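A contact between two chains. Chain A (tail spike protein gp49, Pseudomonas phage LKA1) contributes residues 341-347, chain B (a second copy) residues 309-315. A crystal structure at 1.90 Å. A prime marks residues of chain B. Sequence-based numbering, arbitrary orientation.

Chain A, residues 341-347: ENCTIYG
Chain B (309-315) RNVRMRN

The two stretches run nearly antiparallel, 165° apart, but their backbones stay too distant to pair: CA of Thr344 lies 7.8 Å from CA of Asn310′, and CA of Asn342 lies 8.8 Å from CA of Arg314′. Side chains fill the gap. Extended backbone dominates both (Thr344 -98/118, Arg312′ -122/122), while Asn342 (54/44) and Asn310′ (53/39) adopt the left-handed conformation that asparagine tolerates well. In chain B the alternation of the strand sends Arg312′ and Arg314′ toward chain A and leaves Met313′ out of reach.

Thr344, chi1 m, points toward chain B, and its OG1 donates a hydrogen bond to OD1 of Asn310′ at 2.8 Å. Asn310′ (chi1 t, chi2 37°) shares that oxygen with its own chain: Arg312′, bent m, m and then extended t, folds back so that NE (2.9 Å) and NH2 (3.1 Å) both donate to Asn310′ OD1. The amide oxygen thus gathers three donors.

Arg314′ (m, t, t, chi4 119°) reaches out to Asn342 (chi1 m, chi2 -63°), whose CB lies 3.8 Å from Arg314′ NE and whose O sits over one guanidinium face, 2.9 Å from Arg314′ NH2 but poorly angled for a hydrogen bond. Arg314′ NH2 donates to the O of a water, a short 2.5 Å away, and to a partner elsewhere in the structure; that water donates to Thr344 OG1 at 2.9 Å. Tyr346 (m, chi2 -81°) starts sideways, yet its OH, hydrogen-bonded elsewhere in the structure, comes 3.5 Å from Asn310′ CB in a van der Waals contact, with Asn310′ ND2 at the ring edge.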

# COMPACT_ATOMS: atom_id res chain seq x y z
N GLU A 341 4.71 6.48 -0.32
CA GLU A 341 3.70 5.44 -0.33
C GLU A 341 2.45 5.93 0.37
O GLU A 341 2.56 6.55 1.43
CB GLU A 341 4.22 4.17 0.35
CG GLU A 341 5.31 3.51 -0.50
CD GLU A 341 6.21 2.56 0.25
OE1 GLU A 341 5.96 2.35 1.46
OE2 GLU A 341 7.18 2.05 -0.38
N ASN A 342 1.28 5.68 -0.22
CA ASN A 342 0.02 6.06 0.43
C ASN A 342 0.01 7.53 0.80
O ASN A 342 -0.44 7.90 1.90
CB ASN A 342 -0.23 5.21 1.68
CG ASN A 342 -0.35 3.74 1.36
OD1 ASN A 342 -1.26 3.34 0.65
ND2 ASN A 342 0.54 2.92 1.90
N CYS A 343 0.47 8.37 -0.13
CA CYS A 343 0.49 9.81 0.12
C CYS A 343 -0.47 10.52 -0.81
O CYS A 343 -0.70 10.08 -1.94
CB CYS A 343 1.89 10.41 -0.07
SG CYS A 343 3.04 9.94 1.26
N THR A 344 -1.07 11.60 -0.31
CA THR A 344 -1.80 12.53 -1.16
C THR A 344 -0.85 13.69 -1.46
O THR A 344 -0.40 14.38 -0.55
CB THR A 344 -3.05 13.07 -0.42
OG1 THR A 344 -3.91 11.97 -0.09
CG2 THR A 344 -3.83 14.06 -1.31
N ILE A 345 -0.51 13.89 -2.73
CA ILE A 345 0.46 14.91 -3.12
C ILE A 345 -0.20 15.90 -4.06
O ILE A 345 -0.45 15.59 -5.22
CB ILE A 345 1.69 14.28 -3.81
CG1 ILE A 345 2.33 13.25 -2.86
CG2 ILE A 345 2.68 15.37 -4.28
CD1 ILE A 345 3.28 12.23 -3.59
N TYR A 346 -0.49 17.08 -3.53
CA TYR A 346 -0.94 18.19 -4.36
C TYR A 346 0.26 18.95 -4.91
O TYR A 346 1.10 19.43 -4.13
CB TYR A 346 -1.84 19.13 -3.57
CG TYR A 346 -3.11 18.50 -3.04
CD1 TYR A 346 -4.24 18.32 -3.86
CD2 TYR A 346 -3.19 18.11 -1.70
CE1 TYR A 346 -5.43 17.75 -3.35
CE2 TYR A 346 -4.35 17.56 -1.18
CZ TYR A 346 -5.47 17.37 -2.01
OH TYR A 346 -6.61 16.83 -1.45
N GLY A 347 0.36 19.06 -6.23
CA GLY A 347 1.40 19.85 -6.86
C GLY A 347 2.61 19.08 -7.40
O GLY A 347 3.69 19.65 -7.52
N ARG B 309 -13.90 15.04 1.64
CA ARG B 309 -12.81 14.92 0.65
C ARG B 309 -11.44 14.67 1.26
O ARG B 309 -11.12 15.23 2.29
CB ARG B 309 -12.72 16.18 -0.21
CG ARG B 309 -13.93 16.38 -1.13
CD ARG B 309 -13.56 17.39 -2.20
NE ARG B 309 -14.61 17.65 -3.20
CZ ARG B 309 -15.57 18.57 -3.08
NH1 ARG B 309 -15.66 19.33 -1.99
NH2 ARG B 309 -16.42 18.74 -4.08
N ASN B 310 -10.62 13.88 0.56
CA ASN B 310 -9.25 13.54 1.00
C ASN B 310 -9.25 13.01 2.41
O ASN B 310 -8.36 13.30 3.21
CB ASN B 310 -8.25 14.71 0.86
CG ASN B 310 -6.78 14.26 1.02
OD1 ASN B 310 -6.40 13.17 0.58
ND2 ASN B 310 -5.97 15.07 1.71
N VAL B 311 -10.25 12.19 2.73
CA VAL B 311 -10.26 11.49 4.02
C VAL B 311 -9.82 10.06 3.75
O VAL B 311 -10.35 9.38 2.87
CB VAL B 311 -11.64 11.59 4.75
CG1 VAL B 311 -11.56 10.89 6.11
CG2 VAL B 311 -12.08 13.07 4.90
N ARG B 312 -8.80 9.63 4.49
CA ARG B 312 -8.11 8.39 4.19
C ARG B 312 -8.17 7.44 5.39
O ARG B 312 -7.72 7.80 6.47
CB ARG B 312 -6.66 8.70 3.81
CG ARG B 312 -6.55 9.81 2.78
CD ARG B 312 -7.03 9.30 1.39
NE ARG B 312 -6.92 10.36 0.39
CZ ARG B 312 -7.21 10.20 -0.90
NH1 ARG B 312 -7.64 9.02 -1.35
NH2 ARG B 312 -7.06 11.21 -1.74
N MET B 313 -8.72 6.23 5.19
CA MET B 313 -8.74 5.24 6.26
C MET B 313 -7.62 4.24 5.97
O MET B 313 -7.62 3.60 4.91
CB MET B 313 -10.09 4.51 6.30
CG MET B 313 -11.31 5.38 6.05
SD MET B 313 -11.39 6.87 7.08
CE MET B 313 -12.92 7.54 6.45
N ARG B 314 -6.70 4.06 6.91
CA ARG B 314 -5.51 3.26 6.64
C ARG B 314 -5.20 2.34 7.80
O ARG B 314 -5.32 2.75 8.96
CB ARG B 314 -4.31 4.17 6.42
CG ARG B 314 -4.47 5.07 5.18
CD ARG B 314 -3.20 5.84 4.85
NE ARG B 314 -3.30 6.48 3.54
CZ ARG B 314 -3.22 7.78 3.34
NH1 ARG B 314 -3.04 8.61 4.35
NH2 ARG B 314 -3.32 8.26 2.10
N ASN B 315 -4.77 1.13 7.48
CA ASN B 315 -4.18 0.23 8.50
C ASN B 315 -5.16 -0.11 9.64
O ASN B 315 -4.74 -0.27 10.79
CB ASN B 315 -2.88 0.83 9.06
CG ASN B 315 -1.91 1.32 7.95
OD1 ASN B 315 -1.80 0.71 6.90
ND2 ASN B 315 -1.21 2.43 8.21
O HOH W 1 -2.77 10.70 2.31